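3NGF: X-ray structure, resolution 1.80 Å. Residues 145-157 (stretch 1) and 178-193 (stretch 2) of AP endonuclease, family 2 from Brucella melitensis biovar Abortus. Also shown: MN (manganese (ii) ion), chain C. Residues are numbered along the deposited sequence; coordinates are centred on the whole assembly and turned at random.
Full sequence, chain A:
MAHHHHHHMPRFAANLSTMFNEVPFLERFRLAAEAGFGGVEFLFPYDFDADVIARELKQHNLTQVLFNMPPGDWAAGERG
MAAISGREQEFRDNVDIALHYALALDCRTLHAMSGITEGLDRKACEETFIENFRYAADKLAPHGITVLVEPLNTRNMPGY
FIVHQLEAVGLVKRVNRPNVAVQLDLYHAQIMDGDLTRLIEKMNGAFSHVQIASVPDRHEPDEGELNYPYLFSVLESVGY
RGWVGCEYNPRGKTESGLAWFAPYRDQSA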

# COMPACT_ATOMS: atom_id res chain seq x y z
N ILE A 145 -9.15 11.66 -4.10
CA ILE A 145 -8.22 10.52 -4.04
C ILE A 145 -6.86 10.98 -3.52
O ILE A 145 -6.34 12.03 -3.93
CB ILE A 145 -8.10 9.80 -5.41
CG1 ILE A 145 -9.46 9.21 -5.78
CG2 ILE A 145 -7.00 8.71 -5.37
CD1 ILE A 145 -9.64 8.90 -7.26
N THR A 146 -6.28 10.19 -2.62
CA THR A 146 -4.97 10.46 -2.04
C THR A 146 -3.92 9.55 -2.72
O THR A 146 -4.21 8.40 -3.02
CB THR A 146 -4.98 10.21 -0.52
OG1 THR A 146 -5.81 11.18 0.13
CG2 THR A 146 -3.54 10.26 0.10
N VAL A 147 -2.73 10.09 -3.00
CA VAL A 147 -1.61 9.30 -3.52
C VAL A 147 -0.58 9.10 -2.42
O VAL A 147 -0.23 10.04 -1.70
CB VAL A 147 -0.94 9.96 -4.76
CG1 VAL A 147 -0.50 11.40 -4.50
CG2 VAL A 147 0.21 9.10 -5.30
N LEU A 148 -0.07 7.87 -2.31
CA LEU A 148 0.87 7.54 -1.26
C LEU A 148 2.23 7.16 -1.77
O LEU A 148 2.38 6.58 -2.86
CB LEU A 148 0.35 6.38 -0.41
CG LEU A 148 -1.01 6.53 0.25
CD1 LEU A 148 -1.35 5.26 1.08
CD2 LEU A 148 -1.10 7.83 1.07
N VAL A 149 3.22 7.44 -0.92
CA VAL A 149 4.59 6.93 -1.08
C VAL A 149 4.78 5.88 -0.00
O VAL A 149 4.45 6.11 1.17
CB VAL A 149 5.66 8.07 -0.94
CG1 VAL A 149 5.44 8.96 0.33
CG2 VAL A 149 7.12 7.49 -0.98
N GLU A 150 5.33 4.72 -0.39
CA GLU A 150 5.57 3.61 0.54
C GLU A 150 7.05 3.29 0.68
O GLU A 150 7.64 2.71 -0.24
CB GLU A 150 4.89 2.33 0.10
CG GLU A 150 4.92 1.24 1.19
CD GLU A 150 4.51 -0.16 0.74
OE1 GLU A 150 4.24 -0.42 -0.44
OE2 GLU A 150 4.47 -1.01 1.63
N PRO A 151 7.65 3.64 1.82
CA PRO A 151 9.03 3.15 2.07
C PRO A 151 9.05 1.62 2.10
O PRO A 151 8.19 0.99 2.72
CB PRO A 151 9.36 3.73 3.45
CG PRO A 151 8.46 4.92 3.58
CD PRO A 151 7.20 4.55 2.88
N LEU A 152 10.05 1.04 1.43
CA LEU A 152 10.24 -0.40 1.41
C LEU A 152 11.44 -0.76 2.31
O LEU A 152 11.71 -0.04 3.29
CB LEU A 152 10.33 -0.88 -0.03
CG LEU A 152 9.10 -0.51 -0.90
CD1 LEU A 152 9.25 -1.07 -2.31
CD2 LEU A 152 7.76 -0.97 -0.26
N ASN A 153 12.08 -1.89 2.08
CA ASN A 153 13.31 -2.19 2.81
C ASN A 153 14.35 -2.70 1.82
O ASN A 153 14.00 -3.18 0.74
CB ASN A 153 13.03 -3.18 3.95
CG ASN A 153 12.90 -4.61 3.48
OD1 ASN A 153 13.91 -5.27 3.16
ND2 ASN A 153 11.67 -5.11 3.46
N THR A 154 15.62 -2.62 2.21
CA THR A 154 16.75 -2.87 1.31
C THR A 154 17.10 -4.36 1.17
O THR A 154 17.93 -4.74 0.34
CB THR A 154 17.99 -2.09 1.79
OG1 THR A 154 18.25 -2.40 3.16
CG2 THR A 154 17.77 -0.60 1.68
N ARG A 155 16.49 -5.20 1.99
CA ARG A 155 16.66 -6.62 1.86
C ARG A 155 15.73 -7.16 0.80
O ARG A 155 16.15 -7.91 -0.10
CB ARG A 155 16.40 -7.32 3.19
CG ARG A 155 16.50 -8.82 3.11
CD ARG A 155 16.76 -9.47 4.46
NE ARG A 155 15.71 -9.23 5.45
CZ ARG A 155 15.86 -8.62 6.63
NH1 ARG A 155 14.82 -8.51 7.45
NH2 ARG A 155 17.03 -8.14 7.04
N ASN A 156 14.46 -6.78 0.87
CA ASN A 156 13.49 -7.21 -0.13
C ASN A 156 13.51 -6.42 -1.43
O ASN A 156 13.18 -6.98 -2.46
CB ASN A 156 12.07 -7.20 0.45
CG ASN A 156 11.85 -8.28 1.49
OD1 ASN A 156 11.38 -8.01 2.58
ND2 ASN A 156 12.24 -9.53 1.16
N MET A 157 13.88 -5.13 -1.39
CA MET A 157 13.92 -4.28 -2.58
C MET A 157 15.21 -3.47 -2.65
O MET A 157 15.20 -2.24 -2.52
CB MET A 157 12.69 -3.36 -2.62
CG MET A 157 12.28 -2.91 -4.04
SD MET A 157 11.69 -4.26 -5.12
CE MET A 157 10.02 -4.50 -4.48
N PRO A 178 -2.10 18.49 0.09
CA PRO A 178 -2.80 17.83 1.21
C PRO A 178 -3.22 16.38 0.94
O PRO A 178 -3.28 15.57 1.89
CB PRO A 178 -4.01 18.72 1.43
CG PRO A 178 -3.52 20.09 1.02
CD PRO A 178 -2.69 19.82 -0.21
N ASN A 179 -3.48 16.04 -0.32
CA ASN A 179 -3.86 14.66 -0.67
C ASN A 179 -2.65 13.76 -1.05
O ASN A 179 -2.72 12.91 -1.95
CB ASN A 179 -4.96 14.64 -1.75
CG ASN A 179 -4.49 15.16 -3.07
OD1 ASN A 179 -3.73 16.15 -3.14
ND2 ASN A 179 -4.95 14.53 -4.15
N VAL A 180 -1.55 13.95 -0.32
CA VAL A 180 -0.38 13.09 -0.44
C VAL A 180 0.00 12.69 0.98
O VAL A 180 -0.05 13.53 1.90
CB VAL A 180 0.79 13.83 -1.11
CG1 VAL A 180 2.05 13.00 -1.12
CG2 VAL A 180 0.44 14.25 -2.54
N ALA A 181 0.34 11.41 1.18
CA ALA A 181 0.78 10.92 2.48
C ALA A 181 1.65 9.68 2.35
O ALA A 181 1.98 9.26 1.25
CB ALA A 181 -0.40 10.64 3.41
N VAL A 182 2.04 9.14 3.49
CA VAL A 182 2.88 7.96 3.57
C VAL A 182 2.02 6.71 3.77
O VAL A 182 0.98 6.74 4.47
CB VAL A 182 3.85 8.09 4.75
CG1 VAL A 182 4.75 6.80 4.91
CG2 VAL A 182 4.75 9.34 4.56
N GLN A 183 2.41 5.63 3.10
CA GLN A 183 1.87 4.30 3.33
C GLN A 183 2.84 3.60 4.29
O GLN A 183 3.98 3.31 3.93
CB GLN A 183 1.78 3.56 2.00
CG GLN A 183 1.23 2.13 2.07
CD GLN A 183 0.95 1.57 0.70
OE1 GLN A 183 0.55 2.29 -0.20
NE2 GLN A 183 1.13 0.26 0.55
N LEU A 184 2.39 3.39 5.52
CA LEU A 184 3.23 2.85 6.61
C LEU A 184 3.04 1.33 6.71
O LEU A 184 2.07 0.84 7.33
CB LEU A 184 2.82 3.53 7.92
CG LEU A 184 3.46 3.09 9.23
CD1 LEU A 184 4.98 3.11 9.12
CD2 LEU A 184 2.95 3.92 10.44
N ASP A 185 3.93 0.58 6.06
CA ASP A 185 3.97 -0.88 6.15
C ASP A 185 4.92 -1.22 7.31
O ASP A 185 6.15 -0.91 7.27
CB ASP A 185 4.40 -1.44 4.79
CG ASP A 185 4.47 -2.96 4.74
OD1 ASP A 185 4.77 -3.58 5.76
OD2 ASP A 185 4.27 -3.57 3.65
N LEU A 186 4.35 -1.77 8.37
CA LEU A 186 5.10 -1.92 9.63
C LEU A 186 6.17 -2.99 9.50
O LEU A 186 7.17 -3.02 10.26
CB LEU A 186 4.15 -2.18 10.80
CG LEU A 186 3.29 -0.98 11.18
CD1 LEU A 186 2.22 -1.41 12.18
CD2 LEU A 186 4.15 0.18 11.73
N TYR A 187 5.97 -3.90 8.56
CA TYR A 187 7.00 -4.89 8.23
C TYR A 187 8.28 -4.14 7.73
O TYR A 187 9.40 -4.38 8.22
CB TYR A 187 6.44 -5.87 7.17
CG TYR A 187 7.46 -6.78 6.53
CD1 TYR A 187 7.85 -7.96 7.14
CD2 TYR A 187 8.01 -6.47 5.30
CE1 TYR A 187 8.82 -8.80 6.56
CE2 TYR A 187 8.94 -7.30 4.70
CZ TYR A 187 9.36 -8.44 5.33
OH TYR A 187 10.29 -9.24 4.70
N HIS A 188 8.09 -3.24 6.77
CA HIS A 188 9.23 -2.48 6.26
C HIS A 188 9.81 -1.53 7.33
O HIS A 188 11.01 -1.37 7.42
CB HIS A 188 8.81 -1.69 5.01
CG HIS A 188 8.43 -2.55 3.84
ND1 HIS A 188 9.20 -3.59 3.38
CD2 HIS A 188 7.39 -2.44 2.98
CE1 HIS A 188 8.63 -4.11 2.30
NE2 HIS A 188 7.52 -3.44 2.06
N ALA A 189 8.94 -0.90 8.12
CA ALA A 189 9.35 0.07 9.14
C ALA A 189 10.17 -0.63 10.22
O ALA A 189 11.17 -0.09 10.69
CB ALA A 189 8.14 0.73 9.77
N GLN A 190 9.76 -1.84 10.59
CA GLN A 190 10.53 -2.59 11.61
C GLN A 190 11.92 -3.03 11.14
O GLN A 190 12.87 -3.07 11.94
CB GLN A 190 9.68 -3.77 12.10
CG GLN A 190 10.35 -4.71 13.10
CD GLN A 190 10.92 -4.01 14.32
OE1 GLN A 190 10.58 -2.85 14.62
NE2 GLN A 190 11.80 -4.71 15.04
N ILE A 191 12.03 -3.41 9.86
CA ILE A 191 13.28 -3.86 9.27
C ILE A 191 14.28 -2.70 9.12
O ILE A 191 15.46 -2.87 9.41
CB ILE A 191 13.05 -4.62 7.92
CG1 ILE A 191 12.34 -5.94 8.19
CG2 ILE A 191 14.34 -4.87 7.15
CD1 ILE A 191 11.74 -6.60 6.95
N MET A 192 13.79 -1.54 8.68
CA MET A 192 14.66 -0.40 8.37
C MET A 192 14.88 0.60 9.51
O MET A 192 15.98 1.19 9.63
CB MET A 192 14.10 0.36 7.16
CG MET A 192 14.07 -0.46 5.88
SD MET A 192 15.65 -1.19 5.46
CE MET A 192 16.72 0.26 5.34
N ASP A 193 13.86 0.82 10.34
CA ASP A 193 13.83 1.95 11.28
C ASP A 193 13.69 1.54 12.76
O ASP A 193 14.42 2.05 13.62
CB ASP A 193 12.69 2.91 10.91
CG ASP A 193 12.97 3.68 9.62
OD1 ASP A 193 14.13 4.05 9.40
OD2 ASP A 193 12.04 3.89 8.79
MN MN C . 3.65 -3.01 1.60
O HOH W 1 2.81 -2.40 -0.64
O HOH W 2 6.19 1.59 4.46
O HOH W 3 12.49 -10.00 6.31
O HOH W 4 5.35 -3.97 0.44

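Strands 146-149 and 180-185 run parallel, their axes crossing at -51°, and a ladder of hydrogen bonds joins them. Val147 N donates to Asn179 O (3.0 Å), Ala181 N to Val147 O (3.2 Å), Val149 N to Ala181 O (3.1 Å) and Gln183 N to Val149 O (2.8 Å, nearly linear at 174°). Val147 and Val149 thus use both N and O, as expected of alternate residues in a parallel pair. CA-H...O contacts fill the intervals, among them Leu148 CA to Ala181 O at 3.2 Å. Before the first rung, the side chain of Asn179 extends the pairing: its ND2 donates to Ile145 O (2.9 Å).

Val147 and Val149 point to the same sheet face as Val180 and Val182, with Val147 CG1 3.6 Å from Val180 CG2 and Val149 CG1 4.3 Å from Val182 CG2. Leu148 and Ala181 share the other face; Leu148 CD2 lies 3.7 Å from Ala181 CB, while Leu148 CD1 reaches Gln183 CB, also at 3.7 Å.

Glu150 OE2 and Asp185 OD2 each bind manganese (MN) at 2.2 Å. Sharing the ion, Glu150 OE2 and Asp185 OD2 lie 3.3 Å apart without a hydrogen bond. Waters 1 and 4 are also ligands, and elsewhere in the structure two further atoms complete the set. Water 1 donates to Glu150 OE1 (2.5 Å); water 4 lies 2.8 Å from His188 NE2, linking the imidazole to the site. Asp185 also N-caps the helix through OD1, accepting weak bonds from Tyr187 N (3.1 Å) and His188 N (3.5 Å).

Asn153 ND2 donates to His188 ND1 (2.9 Å) at the ring edge and to Asn156 OD1 (3.0 Å). Asn153 OD1 accepts from Arg155 N and Asn156 N, both at 2.8 Å, so one amide braces its own loop and holds the histidine. Tyr187 OH donates to Asn156 OD1 (2.7 Å), which therefore accepts from both stretches.

Leu152 CA sits over the His188 face, 3.8 Å from the ring centroid and 12° off the normal, a CH-pi contact. Thr154 N makes a weak hydrogen bond to Met192 SD (3.6 Å), and Ile191 CG2 lies over one face of the Arg155 guanidinium.

Water 2 donates to Pro151 O (2.7 Å) and Gln183 O (2.9 Å) and accepts from Asp185 N (2.9 Å). Water 3 accepts from Arg155 NH1 (3.0 Å) and donates to Tyr187 OH (2.8 Å).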